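Local coordinates for protein major centromere autoantigen B (PDB 1HLV) that binds the CENP-B box of human centromeric DNA through paired helix-turn-helix domains, kinking the DNA as it does so, at residues Lys4-Ile16 / Ser55-Asn69. Sequence-based numbering, arbitrary orientation.
Sequences KRRQLTFREKSRI and SERKYGVASTCRKTN. With nucleotides of chain A; nucleotides of chain B.
Ser55 sets its CB over one face of the Phe10 ring, 3.5 Å from the centroid, a CH-pi contact. One residue on, Glu56 stretches out with CG anti to its backbone N (chi1 176°), and its OE2 makes a salt bridge with Arg11 NH1 at 2.9 Å, carboxylate and guanidinium planes 76° apart; Ser14 OG lies beside both carboxylate oxygens. The Tyr59 ring lies nearly parallel to that of Phe10 but slid aside, with little overlap. Past Gly60, where phi turns positive, Ser63 O accepts from Arg11 N (3.0 Å), which comes from above the carbonyl plane. A water joins Thr64 O to Thr9 OG1, the same oxygen that caps helix 10-22 in a capping box with Glu12. Arg66 O takes the Phe10 N-H at 2.9 Å. Lys67 lays its straight chain along Leu8 O and Gln7 CB, while its carbonyl oxygen sits over the other face of Phe10 and accepts from Lys13 NZ at 2.8 Å. The chain after helix 49-59 thus grips the first turn of helix 10-22, while Lys67 N and Thr68 N donate to OP1 of DA13 of chain A and Lys13 NZ weakly to OP1 of DA14 of chain B, probably fixing this junction on both DNA strands.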
loop_
_atom_site.group_PDB
_atom_site.type_symbol
_atom_site.label_atom_id
_atom_site.label_comp_id
_atom_site.label_asym_id
_atom_site.label_seq_id
_atom_site.Cartn_x
_atom_site.Cartn_y
_atom_site.Cartn_z
ATOM N N LYS C 4 -18.950 7.284 10.283
ATOM C CA LYS C 4 -18.685 8.657 10.689
ATOM C C LYS C 4 -17.563 9.272 9.866
ATOM O O LYS C 4 -17.415 10.492 9.822
ATOM C CB LYS C 4 -18.353 8.699 12.183
ATOM C CG LYS C 4 -19.484 8.152 13.039
ATOM C CD LYS C 4 -19.129 8.101 14.514
ATOM C CE LYS C 4 -18.969 9.489 15.120
ATOM N NZ LYS C 4 -18.589 9.396 16.563
ATOM N N ARG C 5 -16.772 8.421 9.221
ATOM C CA ARG C 5 -15.674 8.877 8.370
ATOM C C ARG C 5 -15.599 7.990 7.149
ATOM O O ARG C 5 -15.615 6.765 7.248
ATOM C CB ARG C 5 -14.327 8.817 9.083
ATOM C CG ARG C 5 -14.185 9.765 10.233
ATOM C CD ARG C 5 -12.773 9.724 10.775
ATOM N NE ARG C 5 -12.695 10.335 12.089
ATOM C CZ ARG C 5 -11.629 10.269 12.878
ATOM N NH1 ARG C 5 -10.539 9.613 12.475
ATOM N NH2 ARG C 5 -11.663 10.841 14.080
ATOM N N ARG C 6 -15.517 8.623 5.994
ATOM C CA ARG C 6 -15.445 7.909 4.743
ATOM C C ARG C 6 -13.984 7.644 4.398
ATOM O O ARG C 6 -13.190 8.579 4.277
ATOM C CB ARG C 6 -16.107 8.755 3.659
ATOM C CG ARG C 6 -15.850 8.296 2.240
ATOM C CD ARG C 6 -16.884 7.290 1.748
ATOM N NE ARG C 6 -16.833 7.155 0.293
ATOM C CZ ARG C 6 -16.930 8.179 -0.556
ATOM N NH1 ARG C 6 -17.082 9.420 -0.097
ATOM N NH2 ARG C 6 -16.876 7.969 -1.869
ATOM N N GLN C 7 -13.621 6.373 4.267
ATOM C CA GLN C 7 -12.257 6.017 3.896
ATOM C C GLN C 7 -12.220 5.809 2.381
ATOM O O GLN C 7 -13.129 5.218 1.800
ATOM C CB GLN C 7 -11.807 4.744 4.625
ATOM C CG GLN C 7 -11.181 4.981 6.008
ATOM C CD GLN C 7 -9.728 5.443 5.938
ATOM O OE1 GLN C 7 -9.165 5.626 4.851
ATOM N NE2 GLN C 7 -9.114 5.631 7.104
ATOM N N LEU C 8 -11.165 6.306 1.746
ATOM C CA LEU C 8 -11.020 6.207 0.301
ATOM C C LEU C 8 -9.892 5.259 -0.095
ATOM O O LEU C 8 -8.961 5.041 0.680
ATOM C CB LEU C 8 -10.742 7.606 -0.256
ATOM C CG LEU C 8 -11.745 8.682 0.181
ATOM C CD1 LEU C 8 -11.116 10.051 0.071
ATOM C CD2 LEU C 8 -12.997 8.599 -0.676
ATOM N N THR C 9 -9.973 4.688 -1.296
ATOM C CA THR C 9 -8.919 3.795 -1.766
ATOM C C THR C 9 -7.811 4.636 -2.377
ATOM O O THR C 9 -8.013 5.800 -2.716
ATOM C CB THR C 9 -9.399 2.821 -2.859
ATOM O OG1 THR C 9 -9.747 3.560 -4.035
ATOM C CG2 THR C 9 -10.594 2.010 -2.376
ATOM N N PHE C 10 -6.635 4.045 -2.528
ATOM C CA PHE C 10 -5.540 4.786 -3.111
ATOM C C PHE C 10 -5.870 5.196 -4.533
ATOM O O PHE C 10 -5.470 6.274 -4.973
ATOM C CB PHE C 10 -4.246 3.975 -3.034
ATOM C CG PHE C 10 -3.631 3.990 -1.668
ATOM C CD1 PHE C 10 -3.559 2.835 -0.904
ATOM C CD2 PHE C 10 -3.171 5.187 -1.119
ATOM C CE1 PHE C 10 -3.038 2.867 0.392
ATOM C CE2 PHE C 10 -2.648 5.230 0.177
ATOM C CZ PHE C 10 -2.583 4.070 0.932
ATOM N N ARG C 11 -6.621 4.357 -5.240
ATOM C CA ARG C 11 -7.005 4.689 -6.602
ATOM C C ARG C 11 -7.933 5.916 -6.603
ATOM O O ARG C 11 -7.806 6.792 -7.455
ATOM C CB ARG C 11 -7.688 3.490 -7.267
ATOM C CG ARG C 11 -8.115 3.733 -8.708
ATOM C CD ARG C 11 -6.939 4.029 -9.642
ATOM N NE ARG C 11 -6.366 2.823 -10.241
ATOM C CZ ARG C 11 -5.352 2.123 -9.735
ATOM N NH1 ARG C 11 -4.772 2.501 -8.602
ATOM N NH2 ARG C 11 -4.917 1.038 -10.367
ATOM N N GLU C 12 -8.845 5.990 -5.633
ATOM C CA GLU C 12 -9.778 7.113 -5.535
ATOM C C GLU C 12 -9.065 8.421 -5.177
ATOM O O GLU C 12 -9.365 9.482 -5.739
ATOM C CB GLU C 12 -10.867 6.817 -4.493
ATOM C CG GLU C 12 -11.948 5.840 -4.952
ATOM C CD GLU C 12 -12.717 5.206 -3.790
ATOM O OE1 GLU C 12 -13.851 4.725 -4.013
ATOM O OE2 GLU C 12 -12.188 5.172 -2.656
ATOM N N LYS C 13 -8.133 8.346 -4.229
ATOM C CA LYS C 13 -7.386 9.529 -3.820
ATOM C C LYS C 13 -6.467 9.957 -4.958
ATOM O O LYS C 13 -6.203 11.136 -5.150
ATOM C CB LYS C 13 -6.594 9.249 -2.534
ATOM C CG LYS C 13 -7.476 9.302 -1.285
ATOM C CD LYS C 13 -6.751 8.893 -0.002
ATOM C CE LYS C 13 -6.427 7.397 0.005
ATOM N NZ LYS C 13 -6.034 6.910 1.357
ATOM N N SER C 14 -5.998 8.991 -5.728
ATOM C CA SER C 14 -5.146 9.297 -6.862
ATOM C C SER C 14 -5.958 10.076 -7.915
ATOM O O SER C 14 -5.470 11.044 -8.508
ATOM C CB SER C 14 -4.613 8.002 -7.468
ATOM O OG SER C 14 -3.837 8.269 -8.612
ATOM N N ARG C 15 -7.201 9.657 -8.136
ATOM C CA ARG C 15 -8.055 10.319 -9.112
ATOM C C ARG C 15 -8.348 11.748 -8.667
ATOM O O ARG C 15 -8.302 12.683 -9.471
ATOM C CB ARG C 15 -9.367 9.546 -9.286
ATOM C CG ARG C 15 -10.301 10.152 -10.324
ATOM C CD ARG C 15 -11.595 9.362 -10.440
ATOM N NE ARG C 15 -12.595 10.043 -11.261
ATOM C CZ ARG C 15 -13.842 9.611 -11.437
ATOM N NH1 ARG C 15 -14.249 8.494 -10.851
ATOM N NH2 ARG C 15 -14.689 10.303 -12.189
ATOM N N ILE C 16 -8.651 11.915 -7.385
ATOM C CA ILE C 16 -8.937 13.233 -6.832
ATOM C C ILE C 16 -7.735 14.155 -7.053
ATOM O O ILE C 16 -7.885 15.301 -7.476
ATOM C CB ILE C 16 -9.256 13.132 -5.318
ATOM C CG1 ILE C 16 -10.586 12.407 -5.131
ATOM C CG2 ILE C 16 -9.312 14.511 -4.682
ATOM C CD1 ILE C 16 -10.952 12.149 -3.693
ATOM N N SER C 55 2.050 5.157 -2.587
ATOM C CA SER C 55 1.293 4.003 -2.130
ATOM C C SER C 55 0.561 3.342 -3.295
ATOM O O SER C 55 0.604 2.121 -3.449
ATOM C CB SER C 55 0.309 4.414 -1.044
ATOM O OG SER C 55 1.017 4.762 0.126
ATOM N N GLU C 56 -0.098 4.141 -4.124
ATOM C CA GLU C 56 -0.801 3.579 -5.270
ATOM C C GLU C 56 0.147 2.708 -6.093
ATOM O O GLU C 56 -0.226 1.630 -6.542
ATOM C CB GLU C 56 -1.387 4.687 -6.146
ATOM C CG GLU C 56 -2.049 4.171 -7.416
ATOM C CD GLU C 56 -2.626 5.289 -8.257
ATOM O OE1 GLU C 56 -1.852 6.184 -8.662
ATOM O OE2 GLU C 56 -3.851 5.282 -8.511
ATOM N N ARG C 57 1.374 3.174 -6.287
ATOM C CA ARG C 57 2.362 2.408 -7.043
ATOM C C ARG C 57 2.729 1.137 -6.284
ATOM O O ARG C 57 2.796 0.051 -6.857
ATOM C CB ARG C 57 3.623 3.249 -7.285
ATOM C CG ARG C 57 3.537 4.166 -8.494
ATOM C CD ARG C 57 4.841 4.938 -8.731
ATOM N NE ARG C 57 4.827 6.290 -8.161
ATOM C CZ ARG C 57 5.507 6.661 -7.078
ATOM N NH1 ARG C 57 6.268 5.787 -6.429
ATOM N NH2 ARG C 57 5.434 7.911 -6.650
ATOM N N LYS C 58 2.955 1.286 -4.983
ATOM C CA LYS C 58 3.324 0.179 -4.120
ATOM C C LYS C 58 2.302 -0.953 -4.107
ATOM O O LYS C 58 2.669 -2.128 -4.205
ATOM C CB LYS C 58 3.523 0.690 -2.699
ATOM C CG LYS C 58 3.775 -0.388 -1.672
ATOM C CD LYS C 58 3.681 0.188 -0.275
ATOM C CE LYS C 58 3.874 -0.879 0.779
ATOM N NZ LYS C 58 3.674 -0.333 2.139
ATOM N N TYR C 59 1.023 -0.604 -3.989
ATOM C CA TYR C 59 -0.038 -1.607 -3.939
ATOM C C TYR C 59 -0.511 -2.123 -5.305
ATOM O O TYR C 59 -1.300 -3.072 -5.384
ATOM C CB TYR C 59 -1.214 -1.067 -3.111
ATOM C CG TYR C 59 -0.868 -0.911 -1.642
ATOM C CD1 TYR C 59 -0.662 0.347 -1.074
ATOM C CD2 TYR C 59 -0.665 -2.026 -0.843
ATOM C CE1 TYR C 59 -0.247 0.481 0.258
ATOM C CE2 TYR C 59 -0.252 -1.910 0.488
ATOM C CZ TYR C 59 -0.038 -0.658 1.036
ATOM O OH TYR C 59 0.418 -0.562 2.342
ATOM N N GLY C 60 -0.015 -1.514 -6.378
ATOM C CA GLY C 60 -0.388 -1.956 -7.712
ATOM C C GLY C 60 -1.872 -2.185 -7.949
ATOM O O GLY C 60 -2.698 -1.322 -7.650
ATOM N N VAL C 61 -2.220 -3.351 -8.485
ATOM C CA VAL C 61 -3.617 -3.650 -8.786
ATOM C C VAL C 61 -4.512 -3.641 -7.551
ATOM O O VAL C 61 -5.739 -3.588 -7.670
ATOM C CB VAL C 61 -3.770 -5.018 -9.510
ATOM C CG1 VAL C 61 -2.841 -5.069 -10.719
ATOM C CG2 VAL C 61 -3.475 -6.171 -8.551
ATOM N N ALA C 62 -3.897 -3.679 -6.371
ATOM C CA ALA C 62 -4.644 -3.674 -5.116
ATOM C C ALA C 62 -5.013 -2.259 -4.654
ATOM O O ALA C 62 -5.676 -2.080 -3.632
ATOM C CB ALA C 62 -3.836 -4.393 -4.031
ATOM N N SER C 63 -4.578 -1.255 -5.410
ATOM C CA SER C 63 -4.874 0.136 -5.071
ATOM C C SER C 63 -6.365 0.392 -5.185
ATOM O O SER C 63 -6.883 1.406 -4.710
ATOM C CB SER C 63 -4.129 1.079 -6.010
ATOM O OG SER C 63 -2.734 0.996 -5.796
ATOM N N THR C 64 -7.042 -0.541 -5.837
ATOM C CA THR C 64 -8.474 -0.475 -6.045
ATOM C C THR C 64 -9.201 -0.810 -4.751
ATOM O O THR C 64 -10.395 -0.554 -4.607
ATOM C CB THR C 64 -8.880 -1.471 -7.154
ATOM O OG1 THR C 64 -8.593 -0.884 -8.424
ATOM C CG2 THR C 64 -10.359 -1.820 -7.086
ATOM N N CYS C 65 -8.461 -1.354 -3.796
ATOM C CA CYS C 65 -9.052 -1.760 -2.535
ATOM C C CYS C 65 -8.323 -1.245 -1.308
ATOM O O CYS C 65 -8.951 -0.933 -0.305
ATOM C CB CYS C 65 -9.114 -3.281 -2.507
ATOM S SG CYS C 65 -9.921 -3.967 -4.004
ATOM N N ARG C 66 -6.998 -1.167 -1.393
ATOM C CA ARG C 66 -6.166 -0.689 -0.292
ATOM C C ARG C 66 -6.499 0.769 -0.019
ATOM O O ARG C 66 -6.650 1.556 -0.950
ATOM C CB ARG C 66 -4.686 -0.810 -0.670
ATOM C CG ARG C 66 -3.734 -0.609 0.483
ATOM C CD ARG C 66 -3.745 -1.797 1.418
ATOM N NE ARG C 66 -2.887 -1.583 2.583
ATOM C CZ ARG C 66 -2.491 -2.547 3.410
ATOM N NH1 ARG C 66 -2.874 -3.799 3.202
ATOM N NH2 ARG C 66 -1.705 -2.257 4.440
ATOM N N LYS C 67 -6.613 1.132 1.252
ATOM C CA LYS C 67 -6.930 2.511 1.609
ATOM C C LYS C 67 -5.850 3.126 2.499
ATOM O O LYS C 67 -5.582 4.330 2.445
ATOM C CB LYS C 67 -8.276 2.551 2.334
ATOM C CG LYS C 67 -9.401 1.970 1.507
ATOM C CD LYS C 67 -10.699 1.891 2.269
ATOM C CE LYS C 67 -11.765 1.239 1.396
ATOM N NZ LYS C 67 -12.991 0.902 2.165
ATOM N N THR C 68 -5.220 2.272 3.295
ATOM C CA THR C 68 -4.197 2.677 4.242
ATOM C C THR C 68 -2.804 2.126 3.940
ATOM O O THR C 68 -2.641 0.958 3.567
ATOM C CB THR C 68 -4.618 2.215 5.625
ATOM O OG1 THR C 68 -5.697 3.041 6.076
ATOM C CG2 THR C 68 -3.475 2.266 6.592
ATOM N N ASN C 69 -1.792 2.965 4.106
ATOM C CA ASN C 69 -0.434 2.502 3.869
ATOM C C ASN C 69 0.154 1.945 5.169
ATOM O O ASN C 69 1.319 2.187 5.499
ATOM C CB ASN C 69 0.457 3.626 3.349
ATOM C CG ASN C 69 1.826 3.121 2.936
ATOM O OD1 ASN C 69 2.796 3.882 2.882
ATOM N ND2 ASN C 69 1.910 1.822 2.641
ATOM P P DA A 13 -7.175 -1.288 4.428
ATOM O OP1 DA A 13 -6.303 -0.748 3.350
ATOM O OP2 DA A 13 -8.289 -2.212 4.094
ATOM O "O5'" DA A 13 -6.263 -2.007 5.510
ATOM C "C5'" DA A 13 -5.109 -1.363 6.010
ATOM C "C4'" DA A 13 -4.452 -2.220 7.063
ATOM O "O4'" DA A 13 -5.167 -2.133 8.320
ATOM C "C3'" DA A 13 -4.345 -3.716 6.736
ATOM O "O3'" DA A 13 -3.088 -4.153 7.229
ATOM C "C2'" DA A 13 -5.417 -4.333 7.614
ATOM C "C1'" DA A 13 -5.282 -3.446 8.837
ATOM N N9 DA A 13 -6.378 -3.475 9.805
ATOM C C8 DA A 13 -7.729 -3.609 9.590
ATOM N N7 DA A 13 -8.440 -3.629 10.696
ATOM C C5 DA A 13 -7.492 -3.501 11.704
ATOM C C6 DA A 13 -7.598 -3.468 13.107
ATOM N N6 DA A 13 -8.751 -3.605 13.769
ATOM N N1 DA A 13 -6.463 -3.302 13.819
ATOM C C2 DA A 13 -5.302 -3.203 13.157
ATOM N N3 DA A 13 -5.074 -3.242 11.846
ATOM C C4 DA A 13 -6.222 -3.390 11.169
ATOM P P DA B 14 -7.780 9.954 4.199
ATOM O OP1 DA B 14 -7.942 8.906 3.165
ATOM O OP2 DA B 14 -7.014 11.192 3.882
ATOM O "O5'" DA B 14 -9.220 10.369 4.741
ATOM C "C5'" DA B 14 -10.082 9.390 5.309
ATOM C "C4'" DA B 14 -11.062 10.028 6.264
ATOM O "O4'" DA B 14 -10.431 10.411 7.503
ATOM C "C3'" DA B 14 -11.761 11.282 5.763
ATOM O "O3'" DA B 14 -13.046 11.291 6.385
ATOM C "C2'" DA B 14 -10.879 12.389 6.315
ATOM C "C1'" DA B 14 -10.495 11.826 7.678
ATOM N N9 DA B 14 -9.198 12.236 8.213
ATOM C C8 DA B 14 -8.005 12.345 7.539
ATOM N N7 DA B 14 -6.977 12.563 8.322
ATOM C C5 DA B 14 -7.535 12.636 9.591
ATOM C C6 DA B 14 -6.967 12.812 10.860
ATOM N N6 DA B 14 -5.653 12.903 11.071
ATOM N N1 DA B 14 -7.802 12.869 11.924
ATOM C C2 DA B 14 -9.116 12.725 11.712
ATOM N N3 DA B 14 -9.767 12.521 10.567
ATOM C C4 DA B 14 -8.907 12.487 9.533
ATOM P P DG A 10 -14.031 7.928 17.822
ATOM O OP1 DG A 10 -14.809 9.148 18.177
ATOM O OP2 DG A 10 -14.045 6.749 18.732
ATOM O "O5'" DG A 10 -14.515 7.443 16.386
ATOM C "C5'" DG A 10 -14.842 8.385 15.374
ATOM C "C4'" DG A 10 -14.452 7.849 14.018
ATOM O "O4'" DG A 10 -13.012 7.840 13.880
ATOM C "C3'" DG A 10 -14.915 6.424 13.733
ATOM O "O3'" DG A 10 -15.330 6.347 12.366
ATOM C "C2'" DG A 10 -13.674 5.587 14.005
ATOM C "C1'" DG A 10 -12.540 6.524 13.606
ATOM N N9 DG A 10 -11.292 6.361 14.349
ATOM C C8 DG A 10 -11.163 6.261 15.714
ATOM N N7 DG A 10 -9.917 6.250 16.112
ATOM C C5 DG A 10 -9.176 6.327 14.939
ATOM C C6 DG A 10 -7.776 6.382 14.747
ATOM O O6 DG A 10 -6.883 6.424 15.603
ATOM N N1 DG A 10 -7.443 6.412 13.396
ATOM C C2 DG A 10 -8.345 6.415 12.363
ATOM N N2 DG A 10 -7.816 6.442 11.125
ATOM N N3 DG A 10 -9.663 6.393 12.529
ATOM C C4 DG A 10 -10.006 6.350 13.837
HETATM O O HOH W 1 -11.240 2.106 -5.601
#